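Local structure of 6-phosphofructokinase subunit beta (Saccharomyces cerevisiae, 3O8O) at residues S11-N19 / V289-A297; V151-S159 / M197-A205. The protein catalyses the ATP-dependent phosphorylation of fructose 6-phosphate to fructose 1,6-bisphosphate, the first committing step of glycolysis. One frame throughout, in Å; residues are numbered along the deposited sequence.

Interaction 1: residues S11-N19 / V289-A297; sequences SGGDAPGMN and VQRGGTAVA. With F6P (6-O-phosphono-beta-D-fructofuranose), chain K.
Pro16 and Ala295 have the closest CA atoms of the two segments, 4.7 Å apart, where the type II turn from Ala15 to Met18 leading into helix 18-32 meets the loop ahead of helix 297-316. The contact lies in the N-terminal catalytic phosphofructokinase domain and joins the glycine-rich loop after strand 5-11, whose Gly13 is a predicted ATP-binding residue, to the fructose 6-phosphate loop with Arg291. Bends at chi2 (-83°) and chi3 (-75°) fold the Arg291 chain back so that its guanidinium reaches Asp14. There it holds two atoms side-on: NE donates to the backbone O of Asp14 at 2.7 Å, in the carbonyl plane, while NH2 forms a salt bridge with Asp14 OD1 at 2.9 Å. Carboxylate and guanidinium planes stand 72° apart, so this is no flat carboxylate pair. Both carboxylate oxygens of Asp14 also bond polar side chains of a neighbouring subunit, which ties the subunit interface to this loop. Arg291 NH1 lies between the sugar and its phosphate, 3.0 Å from F6P O2 and weakly bonded to F6P O1P at 3.3 Å. A leucine in place of Arg291 would probably leave Asp14 without its intrachain charge partner and take away the weak bond to the phosphate. Farther along, the Pro16 ring rests on backbone carbonyls, its CG 3.3 Å from Arg291 O, and the Ala295 methyl packs against the turn, CB to Gly17 N at 3.6 Å.

Interaction 2: residues V151-S159 / M197-A205; sequences VGSIDNDMS and MGRNCGWLA. With F6P (6-O-phosphono-beta-D-fructofuranose), chain K.
With CG beside the backbone N (chi1 -52°), Asp155 brings its carboxylate to the Gly198 backbone and the bound sugar, while Asn156, its CG anti to N (chi1 -158°), carries its amide to Trp203. Asp155 OD1 accepts a bond from F6P O3 at 2.6 Å, and Gly198 N donates to the same hydroxyl oxygen at 3.3 Å, so both segments grip one atom of the substrate. Arg199 reaches in from the type II' turn of Gly198 to Cys201, a turn closed by Cys201 N on Gly198 O at 2.8 Å. The edge of the Arg199 guanidinium faces F6P O1, which lies in its plane. The Asn156 amide stands over one face of the indole, ND2 3.2 Å from Trp203 CE2 and offset toward the rim, the two planes 69° apart. Thr164 N bonds its OD1 and Asp162 O its ND2, which fixes the rotation of the amide. Cys201 and Asp157 touch through their CB atoms, 3.4 Å apart. Ile154 CD1 packs on Met197 SD at 3.8 Å, closing an apolar patch beside F6P O2, and Leu204 CD1 covers Ile154 O. Glu254, which bonds Arg199 N, and His288 add further bonds to the sugar. Two loops following strands 146-151 and 191-196 thus supply part of the fructose 6-phosphate site of the phosphofructokinase family, with Asp155 the predicted proton acceptor.

Both contacts are largely buried, about 13 Å apart between centres, and border the same fructose 6-phosphate: interaction 2 holds the O3 hydroxyl of the sugar, whereas interaction 1 reaches the phosphate through Arg291. Both pack on helix 167-187, Pro16 on Ser169 and Trp203 on Ala167. In interaction 1 a charged pair and a side-chain bond to one backbone carbonyl join the loop carrying Gly13, a predicted ATP-binding residue, to the sugar loop, next to a neighbouring subunit; interaction 2 relies on packing and shared substrate bonds, with exposed Arg199 at its margin, and no other chain touches it. They meet directly: Ile154 packs against Pro16 and Arg291, while Gln290 OE1 probably accepts a hydrogen bond from Met197 N.

Interaction 1: residues S11-N19 / V289-A297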
# COMPACT_ATOMS: atom_id res chain seq x y z
N SER B 11 8.85 -10.06 -51.40
CA SER B 11 8.83 -11.00 -52.50
C SER B 11 9.30 -12.34 -52.03
O SER B 11 10.05 -12.43 -51.05
CB SER B 11 9.73 -10.49 -53.62
OG SER B 11 9.60 -11.30 -54.77
N GLY B 12 8.87 -13.39 -52.73
CA GLY B 12 9.30 -14.72 -52.36
C GLY B 12 8.43 -15.28 -51.26
O GLY B 12 7.39 -14.69 -50.93
N GLY B 13 8.86 -16.40 -50.69
CA GLY B 13 8.10 -17.04 -49.63
C GLY B 13 8.02 -16.14 -48.44
O GLY B 13 9.05 -15.64 -47.98
N ASP B 14 6.81 -15.91 -47.95
CA ASP B 14 6.59 -15.04 -46.80
C ASP B 14 7.23 -15.70 -45.59
O ASP B 14 7.43 -16.92 -45.57
CB ASP B 14 5.08 -14.83 -46.55
CG ASP B 14 4.35 -16.11 -46.10
OD1 ASP B 14 4.76 -17.22 -46.51
OD2 ASP B 14 3.37 -16.01 -45.34
N ALA B 15 7.56 -14.89 -44.59
CA ALA B 15 8.15 -15.39 -43.36
C ALA B 15 7.67 -14.52 -42.21
O ALA B 15 7.48 -13.31 -42.36
CB ALA B 15 9.65 -15.34 -43.45
N PRO B 16 7.46 -15.12 -41.05
CA PRO B 16 6.99 -14.37 -39.89
C PRO B 16 7.96 -13.25 -39.58
O PRO B 16 9.16 -13.49 -39.42
CB PRO B 16 6.98 -15.43 -38.80
CG PRO B 16 6.66 -16.64 -39.54
CD PRO B 16 7.59 -16.53 -40.72
N GLY B 17 7.45 -12.03 -39.53
CA GLY B 17 8.30 -10.90 -39.23
C GLY B 17 8.39 -9.90 -40.36
O GLY B 17 8.95 -8.83 -40.19
N MET B 18 7.85 -10.25 -41.52
CA MET B 18 7.90 -9.31 -42.63
C MET B 18 7.09 -8.08 -42.28
O MET B 18 7.49 -6.95 -42.60
CB MET B 18 7.37 -9.95 -43.91
CG MET B 18 8.20 -11.13 -44.36
SD MET B 18 7.81 -11.73 -46.02
CE MET B 18 9.40 -11.64 -46.74
N ASN B 19 5.95 -8.29 -41.62
CA ASN B 19 5.08 -7.18 -41.21
C ASN B 19 5.81 -6.24 -40.27
O ASN B 19 5.64 -5.03 -40.36
CB ASN B 19 3.83 -7.70 -40.52
CG ASN B 19 2.81 -8.23 -41.50
OD1 ASN B 19 2.60 -7.65 -42.55
ND2 ASN B 19 2.13 -9.32 -41.13
N VAL B 289 2.88 -24.92 -41.42
CA VAL B 289 2.60 -24.30 -40.13
C VAL B 289 3.92 -23.66 -39.72
O VAL B 289 3.96 -22.77 -38.88
CB VAL B 289 2.18 -25.32 -39.01
CG1 VAL B 289 1.09 -26.26 -39.50
CG2 VAL B 289 3.38 -26.07 -38.50
N GLN B 290 5.00 -24.11 -40.34
CA GLN B 290 6.31 -23.57 -40.03
C GLN B 290 6.44 -22.16 -40.61
O GLN B 290 7.30 -21.38 -40.18
CB GLN B 290 7.40 -24.48 -40.61
CG GLN B 290 7.34 -25.90 -40.09
CD GLN B 290 8.29 -26.83 -40.83
OE1 GLN B 290 9.50 -26.83 -40.60
NE2 GLN B 290 7.73 -27.63 -41.74
N ARG B 291 5.58 -21.84 -41.56
CA ARG B 291 5.60 -20.54 -42.22
C ARG B 291 4.63 -19.55 -41.59
O ARG B 291 4.79 -18.34 -41.72
CB ARG B 291 5.26 -20.71 -43.70
CG ARG B 291 6.37 -21.37 -44.49
CD ARG B 291 7.41 -20.35 -44.91
NE ARG B 291 6.91 -19.53 -46.00
CZ ARG B 291 6.66 -20.01 -47.21
NH1 ARG B 291 6.89 -21.29 -47.48
NH2 ARG B 291 6.15 -19.21 -48.15
N GLY B 292 3.62 -20.08 -40.89
CA GLY B 292 2.62 -19.24 -40.26
C GLY B 292 2.95 -18.78 -38.85
O GLY B 292 4.10 -18.88 -38.39
N GLY B 293 1.94 -18.26 -38.17
CA GLY B 293 2.16 -17.77 -36.83
C GLY B 293 2.72 -16.36 -36.81
O GLY B 293 3.26 -15.86 -37.80
N THR B 294 2.60 -15.71 -35.66
CA THR B 294 3.06 -14.34 -35.49
C THR B 294 4.56 -14.36 -35.23
O THR B 294 5.11 -15.34 -34.72
CB THR B 294 2.37 -13.72 -34.29
OG1 THR B 294 3.23 -13.79 -33.15
CG2 THR B 294 1.10 -14.49 -33.98
N ALA B 295 5.25 -13.29 -35.58
CA ALA B 295 6.67 -13.30 -35.35
C ALA B 295 7.04 -13.41 -33.87
O ALA B 295 6.43 -12.76 -33.01
CB ALA B 295 7.30 -12.06 -35.96
N VAL B 296 8.03 -14.25 -33.58
CA VAL B 296 8.56 -14.45 -32.24
C VAL B 296 9.25 -13.12 -31.88
O VAL B 296 9.69 -12.40 -32.76
CB VAL B 296 9.58 -15.63 -32.27
CG1 VAL B 296 10.60 -15.53 -31.10
CG2 VAL B 296 8.81 -16.95 -32.23
N ALA B 297 9.37 -12.82 -30.59
CA ALA B 297 9.98 -11.56 -30.16
C ALA B 297 11.29 -11.29 -30.88
O ALA B 297 11.52 -10.16 -31.33
CB ALA B 297 10.18 -11.53 -28.62
O1 F6P K . 11.10 -20.20 -48.90
C1 F6P K . 11.66 -21.47 -48.57
C2 F6P K . 10.55 -22.44 -48.19
O2 F6P K . 9.81 -21.98 -47.06
C3 F6P K . 11.09 -23.83 -47.85
O3 F6P K . 11.40 -23.97 -46.46
C4 F6P K . 9.93 -24.73 -48.37
O4 F6P K . 10.36 -26.06 -48.67
C5 F6P K . 9.44 -23.92 -49.61
O5 F6P K . 9.63 -22.56 -49.24
C6 F6P K . 7.96 -24.04 -49.87
O6 F6P K . 7.71 -23.23 -51.03
P F6P K . 6.13 -23.20 -51.34
O1P F6P K . 5.44 -22.55 -50.20
O2P F6P K . 5.88 -22.32 -52.66
O3P F6P K . 5.55 -24.71 -51.53

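Interaction 2: residues V151-S159 / M197-A205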
# COMPACT_ATOMS: atom_id res chain seq x y z
N VAL B 151 16.62 -9.57 -45.97
CA VAL B 151 16.38 -10.99 -46.18
C VAL B 151 15.46 -11.63 -45.15
O VAL B 151 15.77 -11.74 -43.97
CB VAL B 151 17.73 -11.81 -46.29
CG1 VAL B 151 18.70 -11.36 -45.22
CG2 VAL B 151 17.48 -13.30 -46.18
N GLY B 152 14.30 -12.05 -45.65
CA GLY B 152 13.32 -12.70 -44.81
C GLY B 152 13.11 -14.10 -45.32
O GLY B 152 12.74 -14.31 -46.47
N SER B 153 13.34 -15.07 -44.45
CA SER B 153 13.15 -16.47 -44.82
C SER B 153 13.24 -17.35 -43.58
O SER B 153 14.06 -17.10 -42.70
CB SER B 153 14.23 -16.87 -45.81
OG SER B 153 14.05 -18.21 -46.20
N ILE B 154 12.39 -18.37 -43.51
CA ILE B 154 12.45 -19.26 -42.35
C ILE B 154 13.62 -20.23 -42.39
O ILE B 154 13.97 -20.82 -41.35
CB ILE B 154 11.16 -20.11 -42.17
CG1 ILE B 154 10.88 -20.94 -43.42
CG2 ILE B 154 9.98 -19.24 -41.87
CD1 ILE B 154 9.74 -21.94 -43.22
N ASP B 155 14.24 -20.38 -43.57
CA ASP B 155 15.36 -21.30 -43.81
C ASP B 155 16.73 -20.97 -43.20
O ASP B 155 17.51 -21.87 -42.91
CB ASP B 155 15.54 -21.52 -45.30
CG ASP B 155 14.24 -21.92 -46.00
OD1 ASP B 155 13.42 -22.65 -45.40
OD2 ASP B 155 14.06 -21.51 -47.17
N ASN B 156 17.01 -19.68 -42.99
CA ASN B 156 18.28 -19.23 -42.42
C ASN B 156 19.42 -19.81 -43.25
O ASN B 156 20.30 -20.47 -42.72
CB ASN B 156 18.42 -19.67 -40.95
CG ASN B 156 19.42 -18.81 -40.17
OD1 ASN B 156 19.46 -17.59 -40.33
ND2 ASN B 156 20.21 -19.43 -39.31
N ASP B 157 19.39 -19.57 -44.55
CA ASP B 157 20.43 -20.11 -45.42
C ASP B 157 21.11 -19.06 -46.31
O ASP B 157 21.62 -19.40 -47.38
CB ASP B 157 19.87 -21.23 -46.29
CG ASP B 157 18.89 -20.74 -47.32
OD1 ASP B 157 18.81 -19.52 -47.54
OD2 ASP B 157 18.20 -21.58 -47.91
N MET B 158 21.11 -17.81 -45.89
CA MET B 158 21.77 -16.75 -46.65
C MET B 158 23.06 -16.54 -45.86
O MET B 158 23.06 -16.06 -44.72
CB MET B 158 20.90 -15.49 -46.68
N SER B 159 24.17 -16.93 -46.48
CA SER B 159 25.49 -16.91 -45.85
C SER B 159 26.08 -15.72 -45.12
O SER B 159 26.79 -15.92 -44.13
CB SER B 159 26.52 -17.43 -46.87
OG SER B 159 26.20 -18.76 -47.25
N MET B 197 10.98 -28.27 -42.63
CA MET B 197 11.34 -27.43 -43.77
C MET B 197 12.78 -26.97 -43.72
O MET B 197 13.56 -27.43 -42.88
CB MET B 197 10.44 -26.19 -43.85
CG MET B 197 9.00 -26.49 -44.16
SD MET B 197 8.21 -25.01 -44.75
CE MET B 197 6.77 -25.66 -45.59
N GLY B 198 13.12 -26.05 -44.62
CA GLY B 198 14.47 -25.52 -44.66
C GLY B 198 15.08 -25.57 -46.05
O GLY B 198 16.22 -25.13 -46.25
N ARG B 199 14.33 -26.10 -47.01
CA ARG B 199 14.83 -26.19 -48.37
C ARG B 199 16.13 -27.01 -48.37
O ARG B 199 16.11 -28.22 -48.12
CB ARG B 199 15.10 -24.79 -48.90
CG ARG B 199 15.39 -24.72 -50.38
CD ARG B 199 15.53 -23.27 -50.82
NE ARG B 199 14.30 -22.49 -50.71
CZ ARG B 199 13.30 -22.53 -51.59
NH1 ARG B 199 13.39 -23.32 -52.65
NH2 ARG B 199 12.20 -21.81 -51.43
N ASN B 200 17.25 -26.35 -48.63
CA ASN B 200 18.53 -27.06 -48.68
C ASN B 200 19.40 -26.80 -47.48
O ASN B 200 20.56 -27.22 -47.44
CB ASN B 200 19.30 -26.69 -49.96
CG ASN B 200 18.55 -27.10 -51.24
OD1 ASN B 200 18.19 -28.27 -51.42
ND2 ASN B 200 18.33 -26.13 -52.13
N CYS B 201 18.85 -26.09 -46.50
CA CYS B 201 19.59 -25.78 -45.29
C CYS B 201 19.10 -26.68 -44.19
O CYS B 201 17.97 -27.15 -44.22
CB CYS B 201 19.37 -24.33 -44.89
SG CYS B 201 20.44 -23.86 -43.54
N GLY B 202 19.95 -26.93 -43.21
CA GLY B 202 19.55 -27.81 -42.13
C GLY B 202 19.55 -27.12 -40.79
O GLY B 202 19.49 -27.76 -39.73
N TRP B 203 19.62 -25.79 -40.83
CA TRP B 203 19.63 -24.98 -39.61
C TRP B 203 18.42 -25.26 -38.71
O TRP B 203 18.57 -25.39 -37.50
CB TRP B 203 19.65 -23.49 -39.96
CG TRP B 203 19.79 -22.65 -38.75
CD1 TRP B 203 20.94 -22.37 -38.07
CD2 TRP B 203 18.73 -22.03 -38.03
NE1 TRP B 203 20.66 -21.61 -36.96
CE2 TRP B 203 19.31 -21.39 -36.91
CE3 TRP B 203 17.35 -21.97 -38.21
CZ2 TRP B 203 18.55 -20.68 -35.98
CZ3 TRP B 203 16.59 -21.27 -37.28
CH2 TRP B 203 17.20 -20.63 -36.18
N LEU B 204 17.24 -25.35 -39.32
CA LEU B 204 16.01 -25.65 -38.60
C LEU B 204 15.99 -27.05 -37.99
O LEU B 204 15.62 -27.21 -36.82
CB LEU B 204 14.80 -25.50 -39.51
CG LEU B 204 14.37 -24.06 -39.81
CD1 LEU B 204 13.27 -24.08 -40.87
CD2 LEU B 204 13.87 -23.39 -38.54
N ALA B 205 16.39 -28.05 -38.77
CA ALA B 205 16.41 -29.43 -38.27
C ALA B 205 17.42 -29.59 -37.11
O ALA B 205 17.12 -30.21 -36.10
CB ALA B 205 16.75 -30.40 -39.40
O1 F6P K . 11.10 -20.20 -48.90
C1 F6P K . 11.66 -21.47 -48.57
C2 F6P K . 10.55 -22.44 -48.19
O2 F6P K . 9.81 -21.98 -47.06
C3 F6P K . 11.09 -23.83 -47.85
O3 F6P K . 11.40 -23.97 -46.46
C4 F6P K . 9.93 -24.73 -48.37
O4 F6P K . 10.36 -26.06 -48.67
C5 F6P K . 9.44 -23.92 -49.61
O5 F6P K . 9.63 -22.56 -49.24
C6 F6P K . 7.96 -24.04 -49.87
O6 F6P K . 7.71 -23.23 -51.03
P F6P K . 6.13 -23.20 -51.34
O1P F6P K . 5.44 -22.55 -50.20
O2P F6P K . 5.88 -22.32 -52.66
O3P F6P K . 5.55 -24.71 -51.53